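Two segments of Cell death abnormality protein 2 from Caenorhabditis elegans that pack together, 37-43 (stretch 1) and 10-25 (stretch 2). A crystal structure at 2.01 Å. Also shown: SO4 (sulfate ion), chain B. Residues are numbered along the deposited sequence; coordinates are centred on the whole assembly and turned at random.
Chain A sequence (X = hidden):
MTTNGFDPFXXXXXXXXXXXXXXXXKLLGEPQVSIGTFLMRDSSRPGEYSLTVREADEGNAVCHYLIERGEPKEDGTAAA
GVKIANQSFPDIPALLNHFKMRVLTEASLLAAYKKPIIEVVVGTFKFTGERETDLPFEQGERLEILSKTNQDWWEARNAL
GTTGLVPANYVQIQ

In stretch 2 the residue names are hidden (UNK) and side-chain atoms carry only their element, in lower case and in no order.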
ATOM      1  N   THR A  37      -2.668   8.382  -9.060  1.00 15.34           N
ATOM      2  CA  THR A  37      -2.901   7.661  -7.803  1.00 20.53           C
ATOM      3  C   THR A  37      -2.475   6.202  -7.984  1.00 16.25           C
ATOM      4  O   THR A  37      -2.752   5.592  -9.018  1.00 16.72           O
ATOM      5  CB  THR A  37      -4.382   7.756  -7.359  1.00 17.29           C
ATOM      6  OG1 THR A  37      -4.805   9.118  -7.427  1.00 18.48           O
ATOM      7  CG2 THR A  37      -4.573   7.263  -5.940  1.00 17.24           C
ATOM      8  N   PHE A  38      -1.792   5.649  -6.989  1.00 19.81           N
ATOM      9  CA  PHE A  38      -1.239   4.303  -7.111  1.00 18.29           C
ATOM     10  C   PHE A  38      -1.220   3.557  -5.778  1.00 19.36           C
ATOM     11  O   PHE A  38      -1.323   4.158  -4.699  1.00 16.72           O
ATOM     12  CB  PHE A  38       0.196   4.375  -7.663  1.00 15.93           C
ATOM     13  CG  PHE A  38       1.180   4.949  -6.688  1.00 14.48           C
ATOM     14  CD1 PHE A  38       1.326   6.321  -6.554  1.00 17.57           C
ATOM     15  CD2 PHE A  38       1.930   4.119  -5.879  1.00 19.37           C
ATOM     16  CE1 PHE A  38       2.217   6.859  -5.644  1.00 19.99           C
ATOM     17  CE2 PHE A  38       2.829   4.651  -4.953  1.00 19.34           C
ATOM     18  CZ  PHE A  38       2.964   6.026  -4.836  1.00 18.55           C
ATOM     19  N   LEU A  39      -1.079   2.241  -5.855  1.00 13.95           N
ATOM     20  CA  LEU A  39      -0.810   1.454  -4.670  1.00 16.09           C
ATOM     21  C   LEU A  39       0.058   0.269  -5.032  1.00 16.48           C
ATOM     22  O   LEU A  39       0.196  -0.084  -6.209  1.00 15.76           O
ATOM     23  CB  LEU A  39      -2.109   0.990  -4.012  1.00 15.82           C
ATOM     24  CG  LEU A  39      -3.110   0.181  -4.845  1.00 17.59           C
ATOM     25  CD1 LEU A  39      -2.691  -1.285  -4.967  1.00 16.99           C
ATOM     26  CD2 LEU A  39      -4.485   0.284  -4.191  1.00 19.76           C
ATOM     27  N   MET A  40       0.643  -0.343  -4.011  1.00 17.40           N
ATOM     28  CA  MET A  40       1.334  -1.602  -4.186  1.00 19.48           C
ATOM     29  C   MET A  40       0.572  -2.708  -3.479  1.00 18.76           C
ATOM     30  O   MET A  40      -0.192  -2.454  -2.556  1.00 20.20           O
ATOM     31  CB  MET A  40       2.766  -1.519  -3.665  1.00 18.29           C
ATOM     32  CG  MET A  40       3.717  -0.869  -4.677  1.00 23.69           C
ATOM     33  SD  MET A  40       5.363  -0.796  -3.992  1.00 27.21           S
ATOM     34  CE  MET A  40       5.802  -2.531  -3.917  1.00 25.87           C
ATOM     35  N   ARG A  41       0.777  -3.929  -3.945  1.00 17.60           N
ATOM     36  CA  ARG A  41       0.060  -5.091  -3.436  1.00 24.78           C
ATOM     37  C   ARG A  41       0.843  -6.326  -3.833  1.00 25.47           C
ATOM     38  O   ARG A  41       1.854  -6.227  -4.529  1.00 21.48           O
ATOM     39  CB  ARG A  41      -1.344  -5.167  -4.037  1.00 21.18           C
ATOM     40  CG  ARG A  41      -1.343  -5.264  -5.544  1.00 21.54           C
ATOM     41  CD  ARG A  41      -2.739  -5.290  -6.145  1.00 18.58           C
ATOM     42  NE  ARG A  41      -2.641  -5.244  -7.605  1.00 21.25           N
ATOM     43  CZ  ARG A  41      -2.346  -6.294  -8.365  1.00 19.32           C
ATOM     44  NH1 ARG A  41      -2.134  -7.470  -7.803  1.00 24.92           N
ATOM     45  NH2 ARG A  41      -2.253  -6.172  -9.684  1.00 24.80           N
ATOM     46  N   ASP A  42       0.365  -7.493  -3.421  1.00 21.94           N
ATOM     47  CA  ASP A  42       0.980  -8.737  -3.868  1.00 25.69           C
ATOM     48  C   ASP A  42       0.586  -9.106  -5.298  1.00 29.87           C
ATOM     49  O   ASP A  42      -0.557  -8.918  -5.713  1.00 29.18           O
ATOM     50  CB  ASP A  42       0.649  -9.868  -2.891  1.00 30.94           C
ATOM     51  CG  ASP A  42       1.179  -9.587  -1.506  1.00 29.15           C
ATOM     52  OD1 ASP A  42       2.370  -9.239  -1.406  1.00 34.64           O
ATOM     53  OD2 ASP A  42       0.413  -9.676  -0.529  1.00 38.02           O
ATOM     54  N   SER A  43       1.546  -9.624  -6.054  1.00 23.30           N
ATOM     55  CA  SER A  43       1.251 -10.198  -7.358  1.00 28.41           C
ATOM     56  C   SER A  43       0.648 -11.604  -7.227  1.00 27.71           C
ATOM     57  O   SER A  43       0.769 -12.244  -6.188  1.00 30.43           O
ATOM     58  CB  SER A  43       2.532 -10.262  -8.196  1.00 28.04           C
ATOM     59  OG  SER A  43       2.319 -10.937  -9.414  1.00 29.54           O
ATOM     60  N   UNK A  10       9.028   4.877   2.277  1.00 20.31           N
ATOM     61  CA  UNK A  10       7.916   4.457   3.133  1.00 19.24           C
ATOM     62  C   UNK A  10       6.811   3.727   2.363  1.00 22.88           C
ATOM     63  O   UNK A  10       5.624   3.821   2.705  1.00 25.08           O
ATOM     64  c   UNK A  10       8.362   6.282   4.834  1.00 28.46           C
ATOM     65  c   UNK A  10       7.354   5.664   3.875  1.00 23.04           C
ATOM     66  o   UNK A  10      10.157   5.296   6.069  1.00 43.74           O
ATOM     67  c   UNK A  10       8.929   5.264   5.818  1.00 42.63           C
ATOM     68  o   UNK A  10       8.146   4.426   6.336  1.00 40.21           O
ATOM     69  N   UNK A  11       7.209   2.966   1.349  1.00 21.10           N
ATOM     70  CA  UNK A  11       6.249   2.311   0.461  1.00 21.74           C
ATOM     71  C   UNK A  11       5.394   1.231   1.133  1.00 23.87           C
ATOM     72  O   UNK A  11       4.313   0.893   0.642  1.00 23.35           O
ATOM     73  c   UNK A  11       8.779  -1.465  -0.077  1.00 27.78           C
ATOM     74  c   UNK A  11       9.256   0.704  -0.314  1.00 22.51           C
ATOM     75  c   UNK A  11       7.635  -3.539   0.066  1.00 28.47           C
ATOM     76  n   UNK A  11       9.791  -0.540  -0.082  1.00 22.99           N
ATOM     77  c   UNK A  11       7.575  -0.777  -0.331  1.00 24.69           C
ATOM     78  c   UNK A  11       6.379  -1.506  -0.384  1.00 27.09           C
ATOM     79  c   UNK A  11       6.426  -2.883  -0.185  1.00 26.00           C
ATOM     80  c   UNK A  11       7.903   0.612  -0.476  1.00 21.92           C
ATOM     81  c   UNK A  11       8.821  -2.852   0.126  1.00 30.49           C
ATOM     82  c   UNK A  11       6.955   1.735  -0.766  1.00 22.32           C
ATOM     83  N   UNK A  12       5.877   0.689   2.246  1.00 24.39           N
ATOM     84  CA  UNK A  12       5.126  -0.338   2.968  1.00 27.00           C
ATOM     85  C   UNK A  12       3.831   0.234   3.552  1.00 27.11           C
ATOM     86  O   UNK A  12       2.892  -0.505   3.854  1.00 29.91           O
ATOM     87  c   UNK A  12       8.042  -2.441   4.489  1.00 36.51           C
ATOM     88  n   UNK A  12       9.027  -3.397   3.974  1.00 32.27           N
ATOM     89  c   UNK A  12      10.162  -3.065   3.362  1.00 36.82           C
ATOM     90  c   UNK A  12       7.073  -1.940   3.431  1.00 29.88           C
ATOM     91  n   UNK A  12      10.992  -4.014   2.943  1.00 38.50           N
ATOM     92  n   UNK A  12      10.465  -1.786   3.144  1.00 37.23           N
ATOM     93  c   UNK A  12       6.002  -1.010   4.034  1.00 27.96           C
ATOM     94  N   UNK A  13       3.771   1.558   3.665  1.00 24.56           N
ATOM     95  CA  UNK A  13       2.551   2.245   4.083  1.00 23.88           C
ATOM     96  C   UNK A  13       1.563   2.472   2.928  1.00 25.99           C
ATOM     97  O   UNK A  13       0.419   2.863   3.159  1.00 26.32           O
ATOM     98  o   UNK A  13       3.743   3.369   5.876  1.00 32.04           O
ATOM     99  c   UNK A  13       2.882   3.572   4.765  1.00 24.37           C
ATOM    100  N   UNK A  14       1.991   2.256   1.685  1.00 24.39           N
ATOM    101  CA  UNK A  14       1.002   2.191   0.599  1.00 21.86           C
ATOM    102  C   UNK A  14       0.927   0.817  -0.076  1.00 23.89           C
ATOM    103  O   UNK A  14       0.562   0.691  -1.252  1.00 19.73           O
ATOM    104  c   UNK A  14       1.090   3.355  -0.390  1.00 28.16           C
ATOM    105  c   UNK A  14       3.137   2.973  -1.791  1.00 27.03           C
ATOM    106  c   UNK A  14       2.482   3.716  -0.825  1.00 19.48           C
ATOM    107  c   UNK A  14       3.104   4.848  -0.314  1.00 24.61           C
ATOM    108  c   UNK A  14       5.037   4.459  -1.689  1.00 22.16           C
ATOM    109  c   UNK A  14       4.380   5.222  -0.739  1.00 23.79           C
ATOM    110  c   UNK A  14       4.419   3.336  -2.225  1.00 22.67           C
ATOM    111  N   UNK A  15       1.251  -0.203   0.721  1.00 21.02           N
ATOM    112  CA  UNK A  15       1.255  -1.600   0.304  1.00 23.44           C
ATOM    113  C   UNK A  15       0.031  -2.304   0.912  1.00 25.26           C
ATOM    114  O   UNK A  15      -0.247  -2.154   2.102  1.00 25.93           O
ATOM    115  o   UNK A  15       2.772  -7.909   0.591  1.00 30.30           O
ATOM    116  c   UNK A  15       2.921  -4.495   1.831  1.00 31.82           C
ATOM    117  c   UNK A  15       2.376  -4.437  -0.479  1.00 23.74           C
ATOM    118  c   UNK A  15       2.615  -3.756   0.699  1.00 25.48           C
ATOM    119  c   UNK A  15       2.723  -6.532   0.618  1.00 32.81           C
ATOM    120  c   UNK A  15       2.975  -5.873   1.797  1.00 31.08           C
ATOM    121  c   UNK A  15       2.571  -2.247   0.756  1.00 23.97           C
ATOM    122  c   UNK A  15       2.418  -5.819  -0.524  1.00 27.58           C
ATOM    123  N   UNK A  16      -0.715  -3.036   0.085  1.00 21.86           N
ATOM    124  CA  UNK A  16      -1.978  -3.629   0.505  1.00 22.88           C
ATOM    125  C   UNK A  16      -1.947  -5.152   0.338  1.00 26.16           C
ATOM    126  O   UNK A  16      -2.437  -5.695  -0.650  1.00 24.70           O
ATOM    127  c   UNK A  16      -4.473   0.234   1.192  1.00 29.03           C
ATOM    128  c   UNK A  16      -3.350  -1.538   0.008  1.00 25.54           C
ATOM    129  c   UNK A  16      -4.284  -1.115   0.936  1.00 23.83           C
ATOM    130  c   UNK A  16      -2.767   0.782  -0.401  1.00 21.56           C
ATOM    131  c   UNK A  16      -3.708   1.190   0.522  1.00 23.10           C
ATOM    132  c   UNK A  16      -2.594  -0.577  -0.664  1.00 22.60           C
ATOM    133  c   UNK A  16      -3.151  -3.011  -0.264  1.00 22.75           C
ATOM    134  N   UNK A  17      -1.365  -5.845   1.327  1.00 28.66           N
ATOM    135  CA  UNK A  17      -1.151  -7.299   1.323  1.00 29.48           C
ATOM    136  C   UNK A  17      -2.433  -8.116   1.085  1.00 30.98           C
ATOM    137  O   UNK A  17      -2.369  -9.169   0.452  1.00 37.28           O
ATOM    138  c   UNK A  17      -0.589  -7.580   2.722  1.00 32.17           C
ATOM    139  c   UNK A  17      -0.122  -6.266   3.247  1.00 33.96           C
ATOM    140  c   UNK A  17      -0.975  -5.221   2.604  1.00 31.34           C
ATOM    141  N   UNK A  18      -3.578  -7.645   1.563  1.00 28.18           N
ATOM    142  CA  UNK A  18      -4.810  -8.402   1.372  1.00 34.79           C
ATOM    143  C   UNK A  18      -5.506  -8.255   0.025  1.00 37.74           C
ATOM    144  O   UNK A  18      -6.378  -9.056  -0.330  1.00 36.85           O
ATOM    145  N   UNK A  19      -5.107  -7.247  -0.744  1.00 31.98           N
ATOM    146  CA  UNK A  19      -5.863  -6.828  -1.927  1.00 30.53           C
ATOM    147  C   UNK A  19      -5.557  -7.619  -3.202  1.00 32.41           C
ATOM    148  O   UNK A  19      -4.392  -7.891  -3.520  1.00 29.58           O
ATOM    149  c   UNK A  19      -6.604  -2.226  -1.764  1.00 23.68           C
ATOM    150  c   UNK A  19      -5.606  -5.341  -2.169  1.00 28.64           C
ATOM    151  c   UNK A  19      -6.580  -4.660  -3.098  1.00 22.88           C
ATOM    152  s   UNK A  19      -6.074  -2.948  -3.319  1.00 23.63           S
ATOM    153  N   UNK A  20      -6.608  -7.970  -3.947  1.00 27.33           N
ATOM    154  CA  UNK A  20      -6.425  -8.666  -5.213  1.00 28.05           C
ATOM    155  C   UNK A  20      -6.244  -7.666  -6.343  1.00 26.57           C
ATOM    156  O   UNK A  20      -6.506  -6.472  -6.175  1.00 22.36           O
ATOM    157  o   UNK A  20      -8.801  -8.809  -5.748  1.00 27.26           O
ATOM    158  c   UNK A  20      -7.627  -9.571  -5.520  1.00 30.88           C
ATOM    159  N   UNK A  21      -5.809  -8.168  -7.496  1.00 23.72           N
ATOM    160  CA  UNK A  21      -5.754  -7.376  -8.709  1.00 25.14           C
ATOM    161  C   UNK A  21      -7.120  -6.756  -9.000  1.00 29.79           C
ATOM    162  O   UNK A  21      -7.228  -5.578  -9.341  1.00 25.71           O
ATOM    163  c   UNK A  21      -3.644  -7.380 -14.292  1.00 33.28           C
ATOM    164  n   UNK A  21      -4.755  -7.636 -13.605  1.00 28.46           N
ATOM    165  c   UNK A  21      -5.310  -8.245  -9.880  1.00 28.03           C
ATOM    166  c   UNK A  21      -4.782  -8.378 -12.345  1.00 26.18           C
ATOM    167  n   UNK A  21      -3.698  -6.694 -15.428  1.00 33.97           N
ATOM    168  c   UNK A  21      -5.137  -7.476 -11.175  1.00 27.38           C
ATOM    169  n   UNK A  21      -2.476  -7.820 -13.844  1.00 29.10           N
ATOM    170  N   UNK A  22      -8.165  -7.560  -8.857  1.00 29.80           N
ATOM    171  CA  UNK A  22      -9.518  -7.127  -9.180  1.00 27.02           C
ATOM    172  C   UNK A  22     -10.018  -6.024  -8.248  1.00 26.62           C
ATOM    173  O   UNK A  22     -10.684  -5.074  -8.691  1.00 24.30           O
ATOM    174  o   UNK A  22      -8.311 -10.306 -11.310  1.00 35.66           O
ATOM    175  c   UNK A  22     -10.478  -8.320  -9.183  1.00 29.46           C
ATOM    176  c   UNK A  22     -10.258  -9.287 -10.351  1.00 41.00           C
ATOM    177  c   UNK A  22      -8.953 -10.087 -10.253  1.00 37.42           C
ATOM    178  o   UNK A  22      -8.582 -10.511  -9.130  1.00 39.61           O
ATOM    179  N   UNK A  23      -9.705  -6.143  -6.962  1.00 24.35           N
ATOM    180  CA  UNK A  23     -10.115  -5.103  -6.035  1.00 25.79           C
ATOM    181  C   UNK A  23      -9.366  -3.799  -6.293  1.00 23.18           C
ATOM    182  O   UNK A  23      -9.969  -2.724  -6.319  1.00 22.99           O
ATOM    183  o   UNK A  23      -9.848  -5.802  -1.814  1.00 41.78           O
ATOM    184  o   UNK A  23     -11.082  -4.018  -1.396  1.00 35.40           O
ATOM    185  c   UNK A  23     -10.636  -4.503  -3.660  1.00 31.34           C
ATOM    186  c   UNK A  23     -10.511  -4.804  -2.185  1.00 35.39           C
ATOM    187  c   UNK A  23      -9.965  -5.522  -4.574  1.00 24.30           C
ATOM    188  N   UNK A  24      -8.052  -3.898  -6.475  1.00 25.87           N
ATOM    189  CA  UNK A  24      -7.233  -2.729  -6.828  1.00 23.61           C
ATOM    190  C   UNK A  24      -7.738  -2.003  -8.071  1.00 20.46           C
ATOM    191  O   UNK A  24      -7.786  -0.772  -8.113  1.00 20.39           O
ATOM    192  c   UNK A  24      -5.769  -3.139  -7.014  1.00 17.60           C
ATOM    193  N   UNK A  25      -8.083  -2.768  -9.097  1.00 18.96           N
ATOM    194  CA  UNK A  25      -8.539  -2.195 -10.359  1.00 21.57           C
ATOM    195  C   UNK A  25      -9.838  -1.418 -10.139  1.00 20.78           C
ATOM    196  O   UNK A  25     -10.022  -0.305 -10.643  1.00 20.39           O
ATOM    197  c   UNK A  25      -8.636  -2.870 -12.804  1.00 25.51           C
ATOM    198  c   UNK A  25      -7.742  -3.212 -13.759  1.00 23.39           C
ATOM    199  c   UNK A  25      -8.771  -3.312 -11.382  1.00 23.90           C
ATOM    200  n   UNK A  25      -9.495  -1.966 -13.393  1.00 23.91           N
ATOM    201  n   UNK A  25      -8.067  -2.510 -14.890  1.00 27.71           N
ATOM    202  c   UNK A  25      -9.135  -1.771 -14.645  1.00 24.95           C
TER
HETATM  203  S   SO4 B 175      -1.268  -9.904 -10.768  1.00 33.79           S
HETATM  204  O1  SO4 B 175      -1.612  -9.894  -9.349  1.00 27.44           O
HETATM  205  O2  SO4 B 175      -2.110 -10.882 -11.451  1.00 40.36           O
HETATM  206  O3  SO4 B 175      -1.483  -8.595 -11.381  1.00 30.70           O
HETATM  207  O4  SO4 B 175       0.140 -10.246 -10.908  1.00 37.13           O
HETATM  208  O   HOH W   1      -2.204  -7.995  -2.163  1.00 30.23           O

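Position 10 carries three carbons, the third bearing two oxygens, and lies out of reach of stretch 1; this unbranched carboxylate is Glu10. At position 11 one carbon leads to fused five- and six-membered rings holding eight carbons and one nitrogen; the CA-to-CB bond points toward stretch 1, and the indole meets the Met40 CE methyl. It is Trp11, with CE3 3.7 Å from Met40 CE; Met40 SD sits obliquely 4.7 Å from the centroid of its six-membered ring. Position 12 has three carbons, a nitrogen and a carbon with two more nitrogens; its CA-to-CB bond points away from stretch 1, and the side chain makes no contact there: Arg12. Position 13, one carbon and one oxygen, makes no contact and is Ser13.

Position 14 shows one carbon and a six-carbon ring without a polar atom, one face of which receives the edge of the Phe38 ring. It is Phe14; the planes stand at 79° with centroids 5.0 Å apart, and Phe38 CE2 reaches Phe14 CE1 at 3.4 Å. At position 15 a similar ring bears an oxygen 2.4 Å from Asp42 OD1. This is Tyr15, whose OH donates a very short hydrogen bond to that carboxylate. Position 16 has one carbon and a six-carbon ring with no oxygen, packed against Leu39. It is Phe16, whose CE1 lies 3.7 Å from Leu39 CB.

Position 17 has three carbons closing onto the backbone nitrogen, with CB 4.0 Å from Asp42 OD2: Pro17. Position 18 has no side-chain atoms and is Gly18, within a type I turn that starts at Phe16 and ends at position 19. There an unbranched chain of two carbons, a sulfur and a carbon places its sulfur 3.7 Å from Leu39 CD2, which identifies Met19.

Position 20 has one carbon and one oxygen; the oxygen accepts from the backbone N of position 23 at 3.1 Å, capping the helix, and the residue is Ser20. Position 21 has three carbons, a nitrogen and a carbon carrying two more nitrogens. It is Arg21, with CG 3.5 Å from Arg41 NH2. Positions 22 and 23 each end in a carboxylate on a three-carbon chain, touch nothing on stretch 1, and are Glu22 and Glu23. Position 24 has a single carbon, 4.1 Å from Leu39 CD1, and is Ala24. Position 25 has one carbon and a five-membered ring of three carbons and two nitrogens, and makes no contact with stretch 1: His25.

The contact rests on a short parallel pairing in which Met40 N donates to Phe14 O at 2.9 Å and Phe16 N donates to Met40 O at 2.8 Å. Met40 and Tyr15 share one face of the sheet. Apolar packing of Leu39 against Phe16, Met19 and Ala24 extends the interface to the helix. The like-charged Arg41 and Arg21 are bridged by the sulfate, probably from the crystallisation liquor: Arg41 NH2 and Arg21 NH1 both donate to its O3, at 3.1 and 2.8 Å, so one sulfate oxygen joins the two guanidinium groups, with the ion lying to one side of them.

Stretch 2, residues 10-25: EWRSFYFPGMSREEAH
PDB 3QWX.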